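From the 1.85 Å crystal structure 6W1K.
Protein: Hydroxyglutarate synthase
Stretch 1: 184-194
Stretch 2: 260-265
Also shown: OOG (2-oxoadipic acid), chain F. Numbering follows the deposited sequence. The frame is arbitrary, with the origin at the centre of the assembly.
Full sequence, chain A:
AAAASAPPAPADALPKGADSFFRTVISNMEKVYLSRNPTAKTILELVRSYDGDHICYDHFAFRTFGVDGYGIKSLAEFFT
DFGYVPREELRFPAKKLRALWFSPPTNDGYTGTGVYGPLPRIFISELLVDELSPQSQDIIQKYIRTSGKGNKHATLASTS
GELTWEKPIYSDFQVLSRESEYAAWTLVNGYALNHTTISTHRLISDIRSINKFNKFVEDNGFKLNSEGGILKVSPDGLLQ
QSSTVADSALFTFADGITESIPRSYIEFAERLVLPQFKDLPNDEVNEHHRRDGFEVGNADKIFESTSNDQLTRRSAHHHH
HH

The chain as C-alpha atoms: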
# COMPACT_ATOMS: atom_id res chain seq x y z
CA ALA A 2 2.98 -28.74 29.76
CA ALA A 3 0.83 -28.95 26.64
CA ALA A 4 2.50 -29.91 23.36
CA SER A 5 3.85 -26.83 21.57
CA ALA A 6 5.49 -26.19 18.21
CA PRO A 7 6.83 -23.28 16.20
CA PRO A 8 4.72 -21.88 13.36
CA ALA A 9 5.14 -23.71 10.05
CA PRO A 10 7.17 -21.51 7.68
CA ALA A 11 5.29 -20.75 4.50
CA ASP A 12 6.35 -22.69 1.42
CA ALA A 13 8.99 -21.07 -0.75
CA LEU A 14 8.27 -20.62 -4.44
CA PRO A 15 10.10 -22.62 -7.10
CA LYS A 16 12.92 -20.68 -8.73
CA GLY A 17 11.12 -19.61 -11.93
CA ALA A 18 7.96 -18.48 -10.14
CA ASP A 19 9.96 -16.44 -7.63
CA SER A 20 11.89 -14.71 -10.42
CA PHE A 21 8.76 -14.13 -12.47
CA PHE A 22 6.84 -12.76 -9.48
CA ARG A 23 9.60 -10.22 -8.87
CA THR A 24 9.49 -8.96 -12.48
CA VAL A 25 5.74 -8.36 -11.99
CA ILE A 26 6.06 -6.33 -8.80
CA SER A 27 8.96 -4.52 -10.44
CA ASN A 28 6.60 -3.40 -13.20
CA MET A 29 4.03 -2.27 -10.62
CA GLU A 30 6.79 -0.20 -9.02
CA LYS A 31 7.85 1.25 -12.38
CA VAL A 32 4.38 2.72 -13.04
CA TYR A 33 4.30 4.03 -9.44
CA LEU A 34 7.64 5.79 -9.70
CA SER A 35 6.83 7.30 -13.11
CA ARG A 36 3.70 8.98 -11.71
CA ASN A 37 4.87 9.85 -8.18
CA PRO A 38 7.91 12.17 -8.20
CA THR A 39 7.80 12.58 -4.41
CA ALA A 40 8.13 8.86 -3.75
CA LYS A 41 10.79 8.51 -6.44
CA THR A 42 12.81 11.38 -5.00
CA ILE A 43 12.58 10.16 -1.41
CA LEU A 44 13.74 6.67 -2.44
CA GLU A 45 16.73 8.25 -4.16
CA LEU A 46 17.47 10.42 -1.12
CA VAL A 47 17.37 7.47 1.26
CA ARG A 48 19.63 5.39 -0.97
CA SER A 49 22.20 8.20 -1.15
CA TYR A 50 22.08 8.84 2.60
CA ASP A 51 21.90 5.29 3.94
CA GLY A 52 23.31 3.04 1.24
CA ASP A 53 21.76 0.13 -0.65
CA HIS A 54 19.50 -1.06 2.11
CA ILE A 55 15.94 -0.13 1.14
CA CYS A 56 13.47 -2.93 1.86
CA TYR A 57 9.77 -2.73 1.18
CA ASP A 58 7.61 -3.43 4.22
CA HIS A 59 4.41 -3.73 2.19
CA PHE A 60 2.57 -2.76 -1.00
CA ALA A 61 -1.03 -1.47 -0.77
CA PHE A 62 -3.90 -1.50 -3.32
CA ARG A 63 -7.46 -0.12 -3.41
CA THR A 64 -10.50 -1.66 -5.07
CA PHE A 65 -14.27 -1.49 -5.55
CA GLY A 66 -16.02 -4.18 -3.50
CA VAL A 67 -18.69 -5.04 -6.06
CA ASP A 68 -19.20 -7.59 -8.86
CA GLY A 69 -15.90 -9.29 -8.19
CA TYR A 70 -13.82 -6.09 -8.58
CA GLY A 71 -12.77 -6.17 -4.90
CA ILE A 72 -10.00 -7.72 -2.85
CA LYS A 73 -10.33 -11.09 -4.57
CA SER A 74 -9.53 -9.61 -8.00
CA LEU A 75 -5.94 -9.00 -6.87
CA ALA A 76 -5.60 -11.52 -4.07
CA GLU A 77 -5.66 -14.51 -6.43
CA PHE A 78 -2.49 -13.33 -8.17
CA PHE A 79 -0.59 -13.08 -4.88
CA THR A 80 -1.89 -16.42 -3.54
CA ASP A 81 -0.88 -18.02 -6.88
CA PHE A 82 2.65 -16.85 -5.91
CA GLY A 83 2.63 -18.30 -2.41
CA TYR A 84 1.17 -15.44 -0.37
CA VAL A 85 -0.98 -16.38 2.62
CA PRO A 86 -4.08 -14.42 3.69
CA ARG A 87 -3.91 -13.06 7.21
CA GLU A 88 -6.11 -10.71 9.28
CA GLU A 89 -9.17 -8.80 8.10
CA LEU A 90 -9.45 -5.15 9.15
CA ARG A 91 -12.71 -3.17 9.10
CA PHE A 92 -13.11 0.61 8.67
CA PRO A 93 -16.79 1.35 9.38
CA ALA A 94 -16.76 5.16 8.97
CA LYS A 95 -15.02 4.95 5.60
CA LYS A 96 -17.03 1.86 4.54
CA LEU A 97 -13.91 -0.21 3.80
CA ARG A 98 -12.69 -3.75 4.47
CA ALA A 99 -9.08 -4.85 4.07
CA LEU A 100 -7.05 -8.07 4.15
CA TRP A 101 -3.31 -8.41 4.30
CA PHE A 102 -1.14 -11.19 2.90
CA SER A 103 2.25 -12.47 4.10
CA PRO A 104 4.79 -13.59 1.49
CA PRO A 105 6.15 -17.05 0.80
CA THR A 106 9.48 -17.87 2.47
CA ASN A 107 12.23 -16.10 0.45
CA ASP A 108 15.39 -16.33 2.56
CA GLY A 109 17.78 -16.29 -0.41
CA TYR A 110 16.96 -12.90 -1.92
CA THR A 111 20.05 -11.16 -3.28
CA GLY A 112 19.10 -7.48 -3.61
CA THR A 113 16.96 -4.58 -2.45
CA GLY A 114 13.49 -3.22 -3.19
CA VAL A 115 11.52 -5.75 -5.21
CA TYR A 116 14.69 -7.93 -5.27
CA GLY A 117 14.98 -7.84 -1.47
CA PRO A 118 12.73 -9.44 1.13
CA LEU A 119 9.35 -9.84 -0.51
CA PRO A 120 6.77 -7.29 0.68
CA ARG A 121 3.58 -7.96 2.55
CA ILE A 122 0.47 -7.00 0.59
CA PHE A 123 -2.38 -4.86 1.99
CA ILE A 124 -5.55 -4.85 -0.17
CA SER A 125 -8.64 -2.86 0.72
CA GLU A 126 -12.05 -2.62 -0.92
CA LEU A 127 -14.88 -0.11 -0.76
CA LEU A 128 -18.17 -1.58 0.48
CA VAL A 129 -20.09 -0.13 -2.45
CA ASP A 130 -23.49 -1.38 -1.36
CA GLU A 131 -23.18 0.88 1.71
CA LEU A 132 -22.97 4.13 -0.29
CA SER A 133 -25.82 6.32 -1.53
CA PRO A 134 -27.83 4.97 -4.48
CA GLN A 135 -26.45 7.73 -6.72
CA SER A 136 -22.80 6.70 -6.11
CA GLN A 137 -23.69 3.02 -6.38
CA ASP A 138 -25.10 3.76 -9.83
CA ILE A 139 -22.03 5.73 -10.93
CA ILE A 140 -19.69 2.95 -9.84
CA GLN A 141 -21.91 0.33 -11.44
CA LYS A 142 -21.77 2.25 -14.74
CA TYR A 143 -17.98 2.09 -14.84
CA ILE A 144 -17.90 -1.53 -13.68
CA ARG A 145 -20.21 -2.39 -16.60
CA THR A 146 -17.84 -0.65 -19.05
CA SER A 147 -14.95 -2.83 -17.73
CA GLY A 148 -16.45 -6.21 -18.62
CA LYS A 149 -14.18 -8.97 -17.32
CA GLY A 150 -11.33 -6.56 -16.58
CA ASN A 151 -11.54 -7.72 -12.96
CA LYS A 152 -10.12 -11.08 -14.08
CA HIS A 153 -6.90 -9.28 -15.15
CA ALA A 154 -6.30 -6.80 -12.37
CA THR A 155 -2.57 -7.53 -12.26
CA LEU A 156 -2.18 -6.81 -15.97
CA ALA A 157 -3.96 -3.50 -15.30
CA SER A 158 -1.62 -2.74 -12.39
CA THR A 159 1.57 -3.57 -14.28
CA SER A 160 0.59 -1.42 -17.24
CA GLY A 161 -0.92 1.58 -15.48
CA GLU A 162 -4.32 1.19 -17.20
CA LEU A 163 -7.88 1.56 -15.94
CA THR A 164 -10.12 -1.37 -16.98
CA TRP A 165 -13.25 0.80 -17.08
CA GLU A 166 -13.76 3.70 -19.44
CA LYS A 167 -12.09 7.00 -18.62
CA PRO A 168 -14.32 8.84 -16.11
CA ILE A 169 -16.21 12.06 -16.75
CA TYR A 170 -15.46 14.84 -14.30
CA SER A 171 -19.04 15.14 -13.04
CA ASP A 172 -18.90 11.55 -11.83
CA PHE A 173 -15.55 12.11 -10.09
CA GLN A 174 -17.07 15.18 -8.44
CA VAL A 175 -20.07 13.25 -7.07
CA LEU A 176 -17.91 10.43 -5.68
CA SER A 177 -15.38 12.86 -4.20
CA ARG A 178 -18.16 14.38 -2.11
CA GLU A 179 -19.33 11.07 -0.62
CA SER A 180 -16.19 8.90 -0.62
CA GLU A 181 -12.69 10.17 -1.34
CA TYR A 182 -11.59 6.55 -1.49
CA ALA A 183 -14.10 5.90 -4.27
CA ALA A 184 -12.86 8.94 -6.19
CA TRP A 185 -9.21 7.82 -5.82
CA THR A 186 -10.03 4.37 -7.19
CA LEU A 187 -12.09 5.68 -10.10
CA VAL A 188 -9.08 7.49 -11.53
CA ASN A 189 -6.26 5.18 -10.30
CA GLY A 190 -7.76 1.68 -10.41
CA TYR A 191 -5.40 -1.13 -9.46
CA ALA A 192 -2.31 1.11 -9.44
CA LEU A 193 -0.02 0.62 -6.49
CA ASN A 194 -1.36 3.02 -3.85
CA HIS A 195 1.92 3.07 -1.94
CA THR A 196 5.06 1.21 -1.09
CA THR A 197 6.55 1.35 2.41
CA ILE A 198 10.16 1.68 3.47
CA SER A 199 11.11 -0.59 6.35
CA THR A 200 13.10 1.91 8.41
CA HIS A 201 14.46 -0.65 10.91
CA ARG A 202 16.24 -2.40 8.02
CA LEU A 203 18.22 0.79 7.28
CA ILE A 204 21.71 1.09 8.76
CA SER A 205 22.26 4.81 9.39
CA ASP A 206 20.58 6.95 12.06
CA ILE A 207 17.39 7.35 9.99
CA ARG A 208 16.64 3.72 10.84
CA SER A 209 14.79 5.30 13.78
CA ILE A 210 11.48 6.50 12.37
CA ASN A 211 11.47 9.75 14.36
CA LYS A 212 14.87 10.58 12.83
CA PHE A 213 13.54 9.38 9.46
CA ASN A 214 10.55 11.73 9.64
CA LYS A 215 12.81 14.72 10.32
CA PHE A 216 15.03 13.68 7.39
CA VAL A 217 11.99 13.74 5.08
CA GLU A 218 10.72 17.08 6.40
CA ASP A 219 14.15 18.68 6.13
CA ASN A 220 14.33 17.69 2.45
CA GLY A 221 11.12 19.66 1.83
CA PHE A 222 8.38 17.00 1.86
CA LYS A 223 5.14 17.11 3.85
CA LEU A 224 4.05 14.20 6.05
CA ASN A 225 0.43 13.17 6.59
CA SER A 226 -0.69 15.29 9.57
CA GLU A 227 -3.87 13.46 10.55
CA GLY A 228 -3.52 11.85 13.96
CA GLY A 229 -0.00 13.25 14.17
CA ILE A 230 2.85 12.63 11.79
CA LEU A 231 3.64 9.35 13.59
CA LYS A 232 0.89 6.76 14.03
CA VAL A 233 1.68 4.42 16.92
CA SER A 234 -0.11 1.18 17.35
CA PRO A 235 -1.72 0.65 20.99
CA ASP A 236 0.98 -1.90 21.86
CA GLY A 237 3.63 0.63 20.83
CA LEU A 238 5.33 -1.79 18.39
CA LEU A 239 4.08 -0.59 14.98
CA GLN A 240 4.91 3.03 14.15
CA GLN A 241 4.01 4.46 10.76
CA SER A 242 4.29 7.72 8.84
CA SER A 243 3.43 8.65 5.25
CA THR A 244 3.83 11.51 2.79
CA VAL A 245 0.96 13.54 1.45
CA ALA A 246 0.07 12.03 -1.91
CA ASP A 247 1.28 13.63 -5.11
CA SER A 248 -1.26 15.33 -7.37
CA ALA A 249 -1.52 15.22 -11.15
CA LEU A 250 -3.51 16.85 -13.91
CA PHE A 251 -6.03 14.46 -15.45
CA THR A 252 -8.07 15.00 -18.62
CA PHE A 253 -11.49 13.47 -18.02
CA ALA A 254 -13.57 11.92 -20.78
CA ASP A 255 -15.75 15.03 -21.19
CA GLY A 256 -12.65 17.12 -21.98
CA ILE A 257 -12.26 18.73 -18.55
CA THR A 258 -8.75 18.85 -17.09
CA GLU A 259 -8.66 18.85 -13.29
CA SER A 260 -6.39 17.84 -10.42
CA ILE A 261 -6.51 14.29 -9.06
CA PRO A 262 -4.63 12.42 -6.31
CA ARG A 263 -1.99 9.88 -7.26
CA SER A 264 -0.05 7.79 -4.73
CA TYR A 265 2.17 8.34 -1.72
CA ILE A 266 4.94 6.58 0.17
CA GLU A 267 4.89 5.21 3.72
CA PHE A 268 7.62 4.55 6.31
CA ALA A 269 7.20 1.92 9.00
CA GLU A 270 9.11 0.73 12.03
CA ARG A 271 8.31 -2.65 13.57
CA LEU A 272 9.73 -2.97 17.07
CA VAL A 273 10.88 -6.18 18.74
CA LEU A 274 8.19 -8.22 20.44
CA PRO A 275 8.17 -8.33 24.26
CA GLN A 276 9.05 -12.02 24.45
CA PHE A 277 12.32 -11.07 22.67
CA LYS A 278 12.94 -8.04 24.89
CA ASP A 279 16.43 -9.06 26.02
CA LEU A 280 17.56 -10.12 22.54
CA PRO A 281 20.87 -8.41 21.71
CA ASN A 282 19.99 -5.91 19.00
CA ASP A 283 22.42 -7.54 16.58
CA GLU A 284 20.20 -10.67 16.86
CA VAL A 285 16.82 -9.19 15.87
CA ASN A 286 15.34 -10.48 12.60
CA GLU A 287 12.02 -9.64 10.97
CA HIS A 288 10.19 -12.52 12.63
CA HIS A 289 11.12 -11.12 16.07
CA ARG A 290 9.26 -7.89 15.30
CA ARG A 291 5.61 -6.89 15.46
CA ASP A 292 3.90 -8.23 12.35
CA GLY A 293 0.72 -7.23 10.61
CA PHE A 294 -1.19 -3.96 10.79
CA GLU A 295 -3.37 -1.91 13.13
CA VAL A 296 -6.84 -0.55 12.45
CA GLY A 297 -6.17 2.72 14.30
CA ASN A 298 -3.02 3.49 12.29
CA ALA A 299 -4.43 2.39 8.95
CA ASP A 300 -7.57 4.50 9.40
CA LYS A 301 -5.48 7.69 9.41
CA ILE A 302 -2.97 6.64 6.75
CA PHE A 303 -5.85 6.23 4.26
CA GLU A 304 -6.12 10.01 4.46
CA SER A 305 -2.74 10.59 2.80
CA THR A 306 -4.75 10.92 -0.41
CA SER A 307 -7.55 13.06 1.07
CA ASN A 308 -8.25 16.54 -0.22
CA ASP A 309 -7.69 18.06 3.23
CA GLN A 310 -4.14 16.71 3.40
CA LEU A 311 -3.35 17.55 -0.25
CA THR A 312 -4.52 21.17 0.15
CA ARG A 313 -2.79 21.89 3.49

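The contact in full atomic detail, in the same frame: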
# COMPACT_ATOMS: atom_id res chain seq x y z
N ALA A 184 -13.38 8.05 -5.17
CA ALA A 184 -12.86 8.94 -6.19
C ALA A 184 -11.41 8.58 -6.57
O ALA A 184 -11.05 8.59 -7.75
CB ALA A 184 -12.95 10.39 -5.69
N TRP A 185 -10.58 8.29 -5.57
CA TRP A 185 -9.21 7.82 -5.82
C TRP A 185 -9.22 6.61 -6.75
O TRP A 185 -8.50 6.57 -7.75
CB TRP A 185 -8.48 7.48 -4.50
CG TRP A 185 -7.02 7.26 -4.75
CD1 TRP A 185 -6.03 8.19 -4.65
CD2 TRP A 185 -6.38 6.04 -5.16
NE1 TRP A 185 -4.85 7.66 -5.01
CE2 TRP A 185 -5.01 6.33 -5.30
CE3 TRP A 185 -6.82 4.76 -5.42
CZ2 TRP A 185 -4.09 5.39 -5.71
CZ3 TRP A 185 -5.89 3.80 -5.80
CH2 TRP A 185 -4.54 4.14 -5.97
N THR A 186 -10.04 5.61 -6.43
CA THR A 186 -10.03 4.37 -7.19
C THR A 186 -10.59 4.55 -8.59
O THR A 186 -10.11 3.91 -9.52
CB THR A 186 -10.79 3.32 -6.39
OG1 THR A 186 -10.27 3.29 -5.07
CG2 THR A 186 -10.64 1.93 -6.93
N LEU A 187 -11.56 5.46 -8.76
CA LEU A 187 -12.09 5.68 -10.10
C LEU A 187 -11.00 6.10 -11.07
O LEU A 187 -10.97 5.66 -12.22
CB LEU A 187 -13.21 6.75 -10.05
CG LEU A 187 -13.92 6.96 -11.37
CD1 LEU A 187 -14.72 5.73 -11.74
CD2 LEU A 187 -14.85 8.20 -11.31
N VAL A 188 -10.08 6.96 -10.62
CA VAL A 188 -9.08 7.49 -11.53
C VAL A 188 -7.73 6.76 -11.43
O VAL A 188 -6.88 6.96 -12.31
CB VAL A 188 -8.87 9.01 -11.31
CG1 VAL A 188 -10.14 9.76 -11.71
CG2 VAL A 188 -8.50 9.32 -9.89
N ASN A 189 -7.52 5.91 -10.43
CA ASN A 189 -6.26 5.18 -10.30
C ASN A 189 -6.40 3.67 -10.45
O ASN A 189 -5.41 2.99 -10.77
CB ASN A 189 -5.58 5.47 -8.94
CG ASN A 189 -5.03 6.90 -8.83
OD1 ASN A 189 -3.97 7.22 -9.36
ND2 ASN A 189 -5.77 7.76 -8.16
N GLY A 190 -7.57 3.10 -10.19
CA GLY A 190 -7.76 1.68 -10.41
C GLY A 190 -6.82 0.86 -9.53
O GLY A 190 -6.61 1.15 -8.35
N TYR A 191 -6.26 -0.17 -10.13
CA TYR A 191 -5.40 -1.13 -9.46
C TYR A 191 -3.94 -0.68 -9.36
O TYR A 191 -3.06 -1.52 -9.07
CB TYR A 191 -5.50 -2.45 -10.22
CG TYR A 191 -6.84 -3.13 -10.17
CD1 TYR A 191 -7.28 -3.72 -9.00
CD2 TYR A 191 -7.64 -3.20 -11.30
CE1 TYR A 191 -8.49 -4.36 -8.95
CE2 TYR A 191 -8.83 -3.85 -11.26
CZ TYR A 191 -9.25 -4.45 -10.08
OH TYR A 191 -10.45 -5.11 -10.04
N ALA A 192 -3.66 0.60 -9.59
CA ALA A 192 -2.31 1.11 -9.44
C ALA A 192 -1.85 0.97 -8.00
O ALA A 192 -2.64 1.09 -7.06
CB ALA A 192 -2.21 2.59 -9.85
N LEU A 193 -0.57 0.68 -7.83
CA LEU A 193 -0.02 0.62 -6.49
C LEU A 193 -0.30 1.93 -5.76
O LEU A 193 0.05 3.01 -6.24
CB LEU A 193 1.48 0.38 -6.60
CG LEU A 193 2.24 0.27 -5.31
CD1 LEU A 193 1.87 -0.99 -4.51
CD2 LEU A 193 3.70 0.28 -5.70
N ASN A 194 -0.96 1.82 -4.60
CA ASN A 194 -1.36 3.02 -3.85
C ASN A 194 -0.20 3.55 -3.01
O ASN A 194 -0.05 4.78 -2.84
CB ASN A 194 -2.56 2.68 -2.97
CG ASN A 194 -2.87 3.77 -1.99
OD1 ASN A 194 -2.43 3.72 -0.85
ND2 ASN A 194 -3.63 4.76 -2.42
N SER A 260 -7.40 18.49 -11.27
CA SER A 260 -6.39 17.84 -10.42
C SER A 260 -6.95 16.57 -9.80
O SER A 260 -8.10 16.53 -9.37
CB SER A 260 -5.94 18.82 -9.33
OG SER A 260 -4.90 18.26 -8.55
N ILE A 261 -6.13 15.52 -9.74
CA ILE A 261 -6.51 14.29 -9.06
C ILE A 261 -5.37 13.85 -8.12
O ILE A 261 -4.20 14.16 -8.37
CB ILE A 261 -6.79 13.12 -10.04
CG1 ILE A 261 -5.54 12.80 -10.87
CG2 ILE A 261 -7.98 13.36 -10.93
CD1 ILE A 261 -5.48 11.43 -11.50
N PRO A 262 -5.69 13.05 -7.12
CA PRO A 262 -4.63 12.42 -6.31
C PRO A 262 -4.01 11.20 -7.00
O PRO A 262 -4.70 10.38 -7.61
CB PRO A 262 -5.36 12.01 -5.03
CG PRO A 262 -6.78 11.72 -5.50
CD PRO A 262 -7.04 12.77 -6.58
N ARG A 263 -2.69 11.12 -6.92
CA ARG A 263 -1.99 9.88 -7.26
C ARG A 263 -1.63 9.18 -5.95
O ARG A 263 -2.48 9.09 -5.04
CB ARG A 263 -0.78 10.17 -8.15
CG ARG A 263 -1.16 10.70 -9.56
CD ARG A 263 -1.95 9.68 -10.35
NE ARG A 263 -1.91 9.88 -11.79
CZ ARG A 263 -2.69 9.22 -12.65
NH1 ARG A 263 -3.59 8.34 -12.20
NH2 ARG A 263 -2.59 9.45 -13.95
N SER A 264 -0.42 8.67 -5.83
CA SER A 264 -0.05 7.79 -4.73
C SER A 264 0.91 8.51 -3.79
O SER A 264 1.26 9.67 -3.97
CB SER A 264 0.54 6.50 -5.27
OG SER A 264 -0.42 5.83 -6.05
N TYR A 265 1.32 7.79 -2.75
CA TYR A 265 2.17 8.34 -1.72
C TYR A 265 3.15 7.26 -1.32
O TYR A 265 3.17 6.17 -1.90
CB TYR A 265 1.36 8.85 -0.53
CG TYR A 265 0.56 7.80 0.25
CD1 TYR A 265 -0.72 7.47 -0.13
CD2 TYR A 265 1.08 7.18 1.37
CE1 TYR A 265 -1.47 6.56 0.55
CE2 TYR A 265 0.33 6.24 2.07
CZ TYR A 265 -0.96 5.94 1.65
OH TYR A 265 -1.74 5.03 2.31
C2 OOG F . -3.93 1.73 2.70
C3 OOG F . -3.75 2.45 4.04
C4 OOG F . -3.50 1.43 5.16
C6 OOG F . -1.33 0.71 6.49
O4 OOG F . -1.99 0.47 7.53
O3 OOG F . -0.08 0.75 6.55
C5 OOG F . -2.04 0.97 5.17
C1 OOG F . -4.41 2.68 1.60
O1 OOG F . -4.89 2.25 0.61
O2 OOG F . -4.30 4.07 1.73
O5 OOG F . -1.45 0.80 4.16
O HOH W 1 -1.12 6.68 -8.56

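The last turns of a helix, ending at Asn-189, lie across the end of a strand, Ser-260 to Pro-262, with the two axes 102° apart and 8.6 Å from each other at closest approach. At that spacing the gap is bridged by side chains reaching for backbone, and most of the polar ones end on a carbonyl oxygen.

Trp-185 leaves the helix sideways to the second stretch, but chi1 in t and chi2 of 93° carry its indole across. NE1 of Trp-185 donates to O of Arg-263 at 2.8 Å, with an angle of 176° at the hydrogen, so the bond is almost straight. The acceptor lies at the ring edge, near its plane, as an indole N-H requires. The same ring offers carbon surface to proline: CD1 of Trp-185 lies 3.7 Å from CG of Pro-262. Tryptophan suits a place that asks for both a single donor and a broad apolar surface.

One turn on, Asn-189 uses both ends of its amide. Its CA-to-CB bond points toward the strand, and chi1 of -70° (m) with chi2 of -78° sets ND2 to donate twice: to O of Pro-262 at 2.9 Å, and back to O of Trp-185 at 3.0 Å within its own helix. OD1 of Asn-189 meanwhile accepts from NH1 of Arg-263 at 3.1 Å. Arg-263 starts in the opposite sense, its CA-to-CB bond directed away, and the m, m, t sequence of chi1 to chi3 folds the chain back so that the guanidinium presents its edge to that oxygen. A long, flexible side chain makes this return possible.

Val-188 and Ile-261, both pointing toward the opposing stretch, supply a purely apolar contact, CG2 of Val-188 to CD1 of Ile-261 at 4.0 Å. Beyond the helix, Gly-190 has a phi of 62°, a value that favours glycine, and the chain enters a type II' turn from Asn-189 to Ala-192.

After this turn the backbones draw together. With chi1 at -62° (m), OG of Ser-264 donates to O of Leu-193 at 2.9 Å; its short side chain fits where the CA atoms of Asn-194 and Ser-264 are 5.0 Å apart. A water donates to OG of Ser-264 at 2.7 Å and to OD1 of Asn-189 at 3.0 Å, linking the two polar groups. N of Tyr-265 makes a weak bond to O of Asn-194 at 3.3 Å. Tyr-265, chi1 63° (p), extends its hydroxyl to the bound 2-oxoadipic acid, OH of Tyr-265 donating to O2 of OOG at 2.8 Å.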